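Local structure of ectonucleoside triphosphate diphosphohydrolase 4 (Homo sapiens, 6WG5) at residues R218-I232 / Q377-Y389. The protein belongs to the GDA1/CD39 family of nucleoside phosphatases, part of the actin-like ATPase clan. Numbering follows the deposited sequence.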
# COMPACT_ATOMS: atom_id res chain seq x y z
N ARG A 218 -18.42 0.36 -7.61
CA ARG A 218 -17.72 0.85 -6.43
C ARG A 218 -16.31 0.27 -6.38
O ARG A 218 -16.08 -0.88 -6.75
CB ARG A 218 -18.50 0.46 -5.18
CG ARG A 218 -17.95 1.05 -3.89
CD ARG A 218 -18.80 0.62 -2.71
NE ARG A 218 -18.70 -0.81 -2.46
CZ ARG A 218 -19.49 -1.48 -1.62
NH1 ARG A 218 -20.44 -0.85 -0.95
NH2 ARG A 218 -19.32 -2.78 -1.45
N THR A 219 -15.36 1.08 -5.92
CA THR A 219 -13.99 0.64 -5.75
C THR A 219 -13.72 0.27 -4.29
O THR A 219 -14.52 0.56 -3.39
CB THR A 219 -13.00 1.73 -6.20
OG1 THR A 219 -13.25 2.94 -5.49
CG2 THR A 219 -13.12 1.97 -7.70
N ALA A 220 -12.57 -0.36 -4.07
CA ALA A 220 -12.16 -0.81 -2.75
C ALA A 220 -10.99 0.04 -2.28
O ALA A 220 -9.97 0.15 -2.98
CB ALA A 220 -11.77 -2.29 -2.77
N GLY A 221 -11.13 0.65 -1.10
CA GLY A 221 -10.03 1.37 -0.50
C GLY A 221 -9.01 0.43 0.10
O GLY A 221 -9.25 -0.77 0.27
N ILE A 222 -7.84 0.98 0.43
CA ILE A 222 -6.76 0.20 1.01
C ILE A 222 -6.29 0.88 2.29
O ILE A 222 -6.07 2.10 2.31
CB ILE A 222 -5.59 0.01 0.02
CG1 ILE A 222 -5.17 1.34 -0.59
CG2 ILE A 222 -5.99 -0.97 -1.07
CD1 ILE A 222 -3.98 1.24 -1.55
N LEU A 223 -6.17 0.10 3.35
CA LEU A 223 -5.54 0.51 4.60
C LEU A 223 -4.29 -0.34 4.79
O LEU A 223 -4.35 -1.57 4.68
CB LEU A 223 -6.49 0.32 5.78
CG LEU A 223 -7.55 1.39 5.99
CD1 LEU A 223 -8.78 0.80 6.66
CD2 LEU A 223 -6.98 2.52 6.83
N ASP A 224 -3.17 0.32 5.06
CA ASP A 224 -1.90 -0.39 5.22
C ASP A 224 -1.16 0.20 6.41
O ASP A 224 -0.79 1.37 6.39
CB ASP A 224 -1.05 -0.28 3.95
CG ASP A 224 -0.00 -1.38 3.86
OD1 ASP A 224 0.38 -1.92 4.91
OD2 ASP A 224 0.43 -1.69 2.73
N MET A 225 -0.95 -0.62 7.43
CA MET A 225 -0.19 -0.23 8.61
C MET A 225 1.09 -1.04 8.63
O MET A 225 1.07 -2.25 8.91
CB MET A 225 -1.00 -0.44 9.89
CG MET A 225 -0.25 -0.08 11.16
SD MET A 225 -1.24 -0.27 12.66
CE MET A 225 -2.42 1.06 12.46
N GLY A 226 2.21 -0.39 8.32
CA GLY A 226 3.51 -1.02 8.36
C GLY A 226 4.12 -0.93 9.74
O GLY A 226 3.45 -0.65 10.73
N GLY A 227 5.43 -1.16 9.79
CA GLY A 227 6.15 -1.01 11.05
C GLY A 227 6.35 0.45 11.42
O GLY A 227 6.28 0.81 12.60
N VAL A 228 6.59 1.30 10.43
CA VAL A 228 6.89 2.71 10.66
C VAL A 228 5.71 3.60 10.30
O VAL A 228 5.44 4.59 10.99
CB VAL A 228 8.15 3.13 9.89
CG1 VAL A 228 8.35 4.64 9.93
CG2 VAL A 228 9.38 2.43 10.46
N SER A 229 4.99 3.29 9.22
CA SER A 229 4.00 4.19 8.67
C SER A 229 2.65 3.50 8.53
O SER A 229 2.57 2.27 8.41
CB SER A 229 4.43 4.72 7.30
OG SER A 229 5.68 5.39 7.39
N THR A 230 1.60 4.31 8.54
CA THR A 230 0.25 3.87 8.21
C THR A 230 -0.21 4.64 6.98
O THR A 230 -0.07 5.87 6.93
CB THR A 230 -0.71 4.11 9.38
OG1 THR A 230 -0.31 3.31 10.50
CG2 THR A 230 -2.14 3.74 8.99
N GLN A 231 -0.74 3.93 6.00
CA GLN A 231 -1.18 4.52 4.75
C GLN A 231 -2.65 4.20 4.52
O GLN A 231 -3.12 3.12 4.86
CB GLN A 231 -0.34 4.02 3.57
CG GLN A 231 -0.56 4.82 2.28
CD GLN A 231 0.07 4.16 1.07
OE1 GLN A 231 -0.27 3.03 0.71
NE2 GLN A 231 1.00 4.87 0.43
N ILE A 232 -3.36 5.16 3.93
CA ILE A 232 -4.78 5.00 3.61
C ILE A 232 -5.02 5.61 2.24
O ILE A 232 -4.53 6.70 1.94
CB ILE A 232 -5.68 5.67 4.68
CG1 ILE A 232 -7.15 5.51 4.30
CG2 ILE A 232 -5.32 7.14 4.84
CD1 ILE A 232 -8.12 5.92 5.39
N GLN A 377 -21.68 3.87 4.79
CA GLN A 377 -22.75 2.93 4.50
C GLN A 377 -22.62 2.31 3.11
O GLN A 377 -23.21 1.26 2.85
CB GLN A 377 -24.12 3.62 4.63
CG GLN A 377 -24.28 4.89 3.80
CD GLN A 377 -24.00 6.15 4.60
OE1 GLN A 377 -23.05 6.21 5.38
NE2 GLN A 377 -24.83 7.17 4.41
N ASN A 378 -21.84 2.93 2.21
CA ASN A 378 -21.63 2.41 0.86
C ASN A 378 -20.13 2.49 0.53
O ASN A 378 -19.69 3.31 -0.27
CB ASN A 378 -22.46 3.19 -0.16
CG ASN A 378 -22.26 2.69 -1.57
OD1 ASN A 378 -21.70 1.62 -1.79
ND2 ASN A 378 -22.72 3.47 -2.55
N SER A 379 -19.35 1.61 1.15
CA SER A 379 -17.91 1.59 0.94
C SER A 379 -17.37 0.22 1.35
O SER A 379 -18.08 -0.60 1.95
CB SER A 379 -17.21 2.69 1.74
OG SER A 379 -17.29 2.44 3.13
N GLU A 380 -16.11 -0.02 1.00
CA GLU A 380 -15.41 -1.23 1.40
C GLU A 380 -13.91 -0.94 1.40
O GLU A 380 -13.43 -0.14 0.60
CB GLU A 380 -15.73 -2.42 0.48
CG GLU A 380 -15.33 -2.21 -0.97
CD GLU A 380 -15.76 -3.35 -1.87
OE1 GLU A 380 -15.36 -4.51 -1.59
OE2 GLU A 380 -16.50 -3.10 -2.85
N PHE A 381 -13.19 -1.61 2.30
CA PHE A 381 -11.76 -1.42 2.45
C PHE A 381 -11.08 -2.77 2.63
O PHE A 381 -11.66 -3.71 3.19
CB PHE A 381 -11.42 -0.53 3.65
CG PHE A 381 -11.59 0.94 3.38
CD1 PHE A 381 -10.48 1.74 3.13
CD2 PHE A 381 -12.84 1.52 3.38
CE1 PHE A 381 -10.62 3.09 2.89
CE2 PHE A 381 -12.99 2.88 3.14
CZ PHE A 381 -11.88 3.66 2.90
N TYR A 382 -9.84 -2.85 2.16
CA TYR A 382 -8.94 -3.95 2.49
C TYR A 382 -7.90 -3.46 3.49
O TYR A 382 -7.40 -2.33 3.37
CB TYR A 382 -8.24 -4.49 1.24
CG TYR A 382 -9.06 -5.48 0.44
CD1 TYR A 382 -8.74 -6.83 0.43
CD2 TYR A 382 -10.17 -5.06 -0.29
CE1 TYR A 382 -9.49 -7.74 -0.30
CE2 TYR A 382 -10.92 -5.96 -1.02
CZ TYR A 382 -10.58 -7.30 -1.02
OH TYR A 382 -11.33 -8.19 -1.74
N GLY A 383 -7.58 -4.31 4.46
CA GLY A 383 -6.57 -4.00 5.46
C GLY A 383 -5.36 -4.91 5.29
O GLY A 383 -5.50 -6.14 5.28
N PHE A 384 -4.19 -4.30 5.16
CA PHE A 384 -2.96 -5.02 4.90
C PHE A 384 -1.99 -4.84 6.06
O PHE A 384 -2.19 -4.02 6.96
CB PHE A 384 -2.31 -4.55 3.60
CG PHE A 384 -3.13 -4.84 2.38
CD1 PHE A 384 -3.16 -6.12 1.84
CD2 PHE A 384 -3.87 -3.85 1.76
CE1 PHE A 384 -3.92 -6.40 0.72
CE2 PHE A 384 -4.62 -4.12 0.64
CZ PHE A 384 -4.64 -5.40 0.11
N SER A 385 -0.92 -5.65 6.03
CA SER A 385 0.17 -5.60 7.02
C SER A 385 -0.42 -5.81 8.41
O SER A 385 -1.08 -6.84 8.62
CB SER A 385 0.94 -4.30 6.81
OG SER A 385 1.64 -4.32 5.58
N GLU A 386 -0.21 -4.90 9.36
CA GLU A 386 -0.63 -5.15 10.74
C GLU A 386 -2.12 -5.43 10.85
O GLU A 386 -2.55 -6.16 11.75
CB GLU A 386 -0.25 -3.96 11.62
CG GLU A 386 1.24 -3.77 11.79
CD GLU A 386 1.91 -4.94 12.48
OE1 GLU A 386 1.23 -5.61 13.28
OE2 GLU A 386 3.11 -5.19 12.22
N PHE A 387 -2.93 -4.85 9.96
CA PHE A 387 -4.36 -5.14 9.98
C PHE A 387 -4.63 -6.64 9.84
O PHE A 387 -5.61 -7.15 10.39
CB PHE A 387 -5.08 -4.36 8.89
CG PHE A 387 -5.21 -2.89 9.18
CD1 PHE A 387 -6.16 -2.43 10.07
CD2 PHE A 387 -4.38 -1.97 8.55
CE1 PHE A 387 -6.28 -1.08 10.35
CE2 PHE A 387 -4.49 -0.62 8.82
CZ PHE A 387 -5.44 -0.18 9.72
N TYR A 388 -3.77 -7.35 9.11
CA TYR A 388 -3.89 -8.79 8.99
C TYR A 388 -3.12 -9.53 10.09
O TYR A 388 -3.64 -10.48 10.67
CB TYR A 388 -3.38 -9.25 7.62
CG TYR A 388 -3.54 -10.73 7.37
CD1 TYR A 388 -4.76 -11.27 7.01
CD2 TYR A 388 -2.46 -11.59 7.51
CE1 TYR A 388 -4.91 -12.62 6.78
CE2 TYR A 388 -2.59 -12.95 7.28
CZ TYR A 388 -3.82 -13.46 6.92
OH TYR A 388 -3.97 -14.81 6.70
N TYR A 389 -1.89 -9.09 10.38
CA TYR A 389 -1.10 -9.76 11.40
C TYR A 389 -1.77 -9.68 12.77
O TYR A 389 -1.71 -10.63 13.55
CB TYR A 389 0.30 -9.14 11.46
CG TYR A 389 1.06 -9.22 10.16
CD1 TYR A 389 0.98 -10.34 9.34
CD2 TYR A 389 1.86 -8.16 9.74
CE1 TYR A 389 1.68 -10.41 8.15
CE2 TYR A 389 2.57 -8.22 8.55
CZ TYR A 389 2.47 -9.35 7.76
OH TYR A 389 3.17 -9.41 6.58
O HOH W 1 -21.77 -1.36 1.99
O HOH W 2 -15.52 2.21 -1.47
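Leu223 and Phe387 meet in the tightly packed part of this contact. Here strand 221-225, inside a mixed sheet, pairs parallel with 381-385 and antiparallel with 229-235, consistent with the family's actin-like fold. Leu223 CB lies 3.8 Å from Phe387 CE2, which also touches Met225 CB; Met225 SD stands above the same ring at a distance, 5.3 Å from its centroid, a Met-aromatic contact. Helix 436-456 packs on this side through Phe453, Met449 and Trp448. Gly221 CA sits off-centre over the Phe381 ring, 4.1 Å from its centroid, a CH-pi contact. On the other face of the sheet, Ile222 CG2 abuts the edge of the Phe384 ring; both side chains touch Ile183 of helix 172-186. Leu223 N reaches Tyr382 O at 2.7 Å, almost straight (170°).

The Arg218 end is partly exposed and holds ordered waters; at the far end Ser385 OG donates to Asp224 OD1 at 2.8 Å. With CG anti to the backbone N (chi1 -174°) and a bend at chi3, Arg218 NH1 bonds Asn378 OD1 at 2.9 Å. NE and, weakly, NH2 share Glu380 OE2 in a salt bridge, guanidinium and carboxylate planes 83° apart. Arg189 also pairs with OE2; two arginines on one oxygen probably favour ionised Glu380, keeping charge outside the apolar interior.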